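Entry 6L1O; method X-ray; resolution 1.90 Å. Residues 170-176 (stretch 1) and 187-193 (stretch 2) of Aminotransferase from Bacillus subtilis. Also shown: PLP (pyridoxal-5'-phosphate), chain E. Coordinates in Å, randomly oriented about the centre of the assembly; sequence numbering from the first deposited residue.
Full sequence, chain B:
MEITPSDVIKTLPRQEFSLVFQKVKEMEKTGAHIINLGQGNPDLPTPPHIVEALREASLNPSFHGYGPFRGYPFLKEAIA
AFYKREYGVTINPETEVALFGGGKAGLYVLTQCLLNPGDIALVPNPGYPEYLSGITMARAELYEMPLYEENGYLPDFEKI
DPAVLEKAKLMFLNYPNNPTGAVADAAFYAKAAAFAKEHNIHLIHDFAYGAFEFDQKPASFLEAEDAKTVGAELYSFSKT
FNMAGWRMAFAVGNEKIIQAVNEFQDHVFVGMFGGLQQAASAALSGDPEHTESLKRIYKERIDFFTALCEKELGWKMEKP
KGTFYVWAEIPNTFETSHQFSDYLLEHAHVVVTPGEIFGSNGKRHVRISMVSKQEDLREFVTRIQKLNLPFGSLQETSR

Stretch 1, residues 170-176: LMFLNYP
Stretch 2 (187-193) AFYAKAA

The first stretch enters as a β-strand that began earlier in the chain; from Leu170 to Leu173 phi lies between -101° and -151° and psi between 136° and 153°, and Asn174 has phi/psi of -145/98. Tyr175 (-139/133) and Pro176 (-56/141) follow, joined by a cis peptide bond. Residues 187-193 lie within a longer α-helix, with phi near -60° and psi near -40°. Its i to i-4 hydrogen bonds run from Lys191 N to Ala187 O (3.1 Å), Ala192 N to Phe188 O (2.9 Å) and Ala193 N to Tyr189 O (3.0 Å). The helix packs almost exactly antiparallel to the strand, at 173° between their N-to-C directions, and the axes approach to 11.7 Å. The register is set by Leu173 and Ala192, whose CA atoms are 9.1 Å apart.

An extended backbone sends alternate side chains to opposite sides, so Met171, Leu173 and Tyr175 point toward the helix while Asn174 points away. The helix answers with Phe188 and Ala192, four residues apart and therefore about one turn apart on the same face. Because the directions oppose, Met171 meets Ala192, and Tyr175 meets the earlier turn, at Phe188 and Tyr189.

Leu173 (chi1 m, chi2 t) bridges the two turns: its CD1 lies 3.9 Å from Ala192 CB and 4.1 Å from Phe188 CE2. Ala192 points toward the strand at the closest CA register, and its single methyl is a compact apolar surface for Leu173 CD1 to rest against. Met171, with chi1 and chi2 t and chi3 p, reaches the same methyl with its long, flexible chain, Met171 CE to Ala192 CB being 4.4 Å.

Phe188 (chi1 t, chi2 76°) offers a flat apolar ring whose CE2 touches both Leu173 and Tyr175. Tyr175 (chi1 m, chi2 -85°) brings its CE2 to 4.2 Å from Phe188 CE2; the rings meet obliquely, with centroids 5.7 Å apart and planes at 73°. The hydroxyl of Tyr175 is hydrogen-bonded elsewhere in the structure, so the ring can pack in a buried apolar setting without leaving its polar end unsatisfied.

Tyr189 leaves the helix sideways, but with chi1 m and chi2 -46° its long ring carries OH to 3.4 Å from Tyr175 CB. Tyr189 OH is also 3.4 Å from Tyr175 O, yet the angle is too poor for a hydrogen bond. No hydrogen bond crosses between the stretches; the 237 Å² of buried surface rests mainly on apolar packing.

Facing away from the helix, Asn174 (chi1 t) places OD1 3.6 Å from C2A of PLP, the cofactor expected of an aminotransferase.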

# COMPACT_ATOMS: atom_id res chain seq x y z
N LEU B 170 12.06 17.17 9.36
CA LEU B 170 11.77 16.84 7.97
C LEU B 170 11.29 18.06 7.23
O LEU B 170 10.53 18.86 7.76
CB LEU B 170 10.73 15.77 7.91
CG LEU B 170 10.45 15.22 6.48
CD1 LEU B 170 10.63 13.72 6.39
CD2 LEU B 170 9.08 15.61 6.06
N MET B 171 11.76 18.19 6.00
CA MET B 171 11.29 19.19 5.10
C MET B 171 10.84 18.57 3.75
O MET B 171 11.52 17.75 3.22
CB MET B 171 12.44 20.16 4.82
CG MET B 171 12.08 21.22 3.75
SD MET B 171 13.36 22.44 3.46
CE MET B 171 14.65 21.58 2.73
N PHE B 172 9.74 19.07 3.22
CA PHE B 172 9.30 18.79 1.83
C PHE B 172 9.62 19.90 0.86
O PHE B 172 9.39 21.08 1.15
CB PHE B 172 7.77 18.56 1.80
CG PHE B 172 7.34 17.26 2.41
CD1 PHE B 172 7.76 16.06 1.86
CD2 PHE B 172 6.48 17.25 3.48
CE1 PHE B 172 7.36 14.84 2.42
CE2 PHE B 172 6.05 16.05 4.03
CZ PHE B 172 6.47 14.85 3.49
N LEU B 173 10.12 19.53 -0.32
CA LEU B 173 10.22 20.43 -1.41
C LEU B 173 9.66 19.73 -2.67
O LEU B 173 9.73 18.52 -2.78
CB LEU B 173 11.69 20.83 -1.62
CG LEU B 173 12.40 21.53 -0.46
CD1 LEU B 173 13.90 21.58 -0.76
CD2 LEU B 173 11.82 22.90 -0.26
N ASN B 174 9.15 20.49 -3.62
CA ASN B 174 8.51 19.96 -4.80
C ASN B 174 8.77 20.82 -6.04
O ASN B 174 8.10 21.82 -6.23
CB ASN B 174 7.02 19.85 -4.51
CG ASN B 174 6.19 19.46 -5.70
OD1 ASN B 174 5.15 20.02 -5.92
ND2 ASN B 174 6.66 18.51 -6.47
N TYR B 175 9.73 20.44 -6.86
CA TYR B 175 10.04 21.14 -8.13
C TYR B 175 10.33 20.17 -9.26
O TYR B 175 11.09 19.23 -9.08
CB TYR B 175 11.16 22.20 -7.97
CG TYR B 175 10.82 23.22 -6.88
CD1 TYR B 175 10.05 24.34 -7.17
CD2 TYR B 175 11.18 23.01 -5.57
CE1 TYR B 175 9.69 25.20 -6.20
CE2 TYR B 175 10.80 23.89 -4.58
CZ TYR B 175 10.05 24.98 -4.89
OH TYR B 175 9.65 25.84 -3.89
N PRO B 176 9.73 20.38 -10.44
CA PRO B 176 8.73 21.39 -10.84
C PRO B 176 7.53 21.35 -9.98
O PRO B 176 7.11 20.27 -9.59
CB PRO B 176 8.42 21.02 -12.31
CG PRO B 176 9.60 20.27 -12.74
CD PRO B 176 9.98 19.45 -11.54
N ALA B 187 21.87 24.81 -7.99
CA ALA B 187 22.25 25.76 -6.94
C ALA B 187 21.21 25.83 -5.80
O ALA B 187 21.56 25.88 -4.62
CB ALA B 187 22.46 27.18 -7.52
N PHE B 188 19.93 25.93 -6.16
CA PHE B 188 18.91 25.92 -5.10
C PHE B 188 18.99 24.64 -4.27
O PHE B 188 18.95 24.68 -3.05
CB PHE B 188 17.52 26.06 -5.65
CG PHE B 188 16.46 25.79 -4.64
CD1 PHE B 188 16.17 26.72 -3.67
CD2 PHE B 188 15.80 24.58 -4.62
CE1 PHE B 188 15.20 26.47 -2.72
CE2 PHE B 188 14.87 24.30 -3.67
CZ PHE B 188 14.52 25.24 -2.73
N TYR B 189 19.15 23.52 -4.97
CA TYR B 189 19.18 22.24 -4.30
C TYR B 189 20.41 22.10 -3.41
O TYR B 189 20.34 21.45 -2.38
CB TYR B 189 19.11 21.08 -5.31
CG TYR B 189 17.77 20.90 -5.98
CD1 TYR B 189 16.60 20.92 -5.25
CD2 TYR B 189 17.66 20.71 -7.36
CE1 TYR B 189 15.39 20.77 -5.85
CE2 TYR B 189 16.42 20.55 -7.98
CZ TYR B 189 15.30 20.57 -7.22
OH TYR B 189 14.05 20.42 -7.81
N ALA B 190 21.53 22.69 -3.85
CA ALA B 190 22.76 22.65 -3.06
C ALA B 190 22.58 23.42 -1.77
O ALA B 190 23.03 23.00 -0.72
CB ALA B 190 23.93 23.21 -3.87
N LYS B 191 21.90 24.55 -1.88
CA LYS B 191 21.59 25.42 -0.78
C LYS B 191 20.68 24.74 0.23
O LYS B 191 20.93 24.73 1.42
CB LYS B 191 20.92 26.66 -1.36
CG LYS B 191 20.97 27.91 -0.56
CD LYS B 191 20.68 29.09 -1.47
CE LYS B 191 20.42 30.38 -0.72
NZ LYS B 191 20.30 31.50 -1.72
N ALA B 192 19.59 24.16 -0.28
CA ALA B 192 18.67 23.36 0.51
C ALA B 192 19.40 22.25 1.28
O ALA B 192 19.11 22.03 2.44
CB ALA B 192 17.59 22.76 -0.39
N ALA B 193 20.31 21.54 0.61
CA ALA B 193 20.99 20.44 1.20
C ALA B 193 21.98 20.91 2.29
O ALA B 193 22.14 20.26 3.34
CB ALA B 193 21.70 19.60 0.17
N1 PLP E . 3.44 14.76 -5.69
C2 PLP E . 2.74 15.75 -6.28
C2A PLP E . 2.95 17.19 -5.92
C3 PLP E . 1.69 15.43 -7.22
O3 PLP E . 0.92 16.35 -7.82
C4 PLP E . 1.54 14.06 -7.54
C4A PLP E . 0.22 13.75 -8.21
C5 PLP E . 2.34 13.05 -6.86
C6 PLP E . 3.31 13.47 -5.97
C5A PLP E . 2.28 11.59 -7.21
O4P PLP E . 1.10 10.95 -6.95
P PLP E . 1.02 9.32 -7.07
O1P PLP E . 0.49 8.88 -5.76
O2P PLP E . 2.36 8.73 -7.46
O3P PLP E . 0.05 9.10 -8.19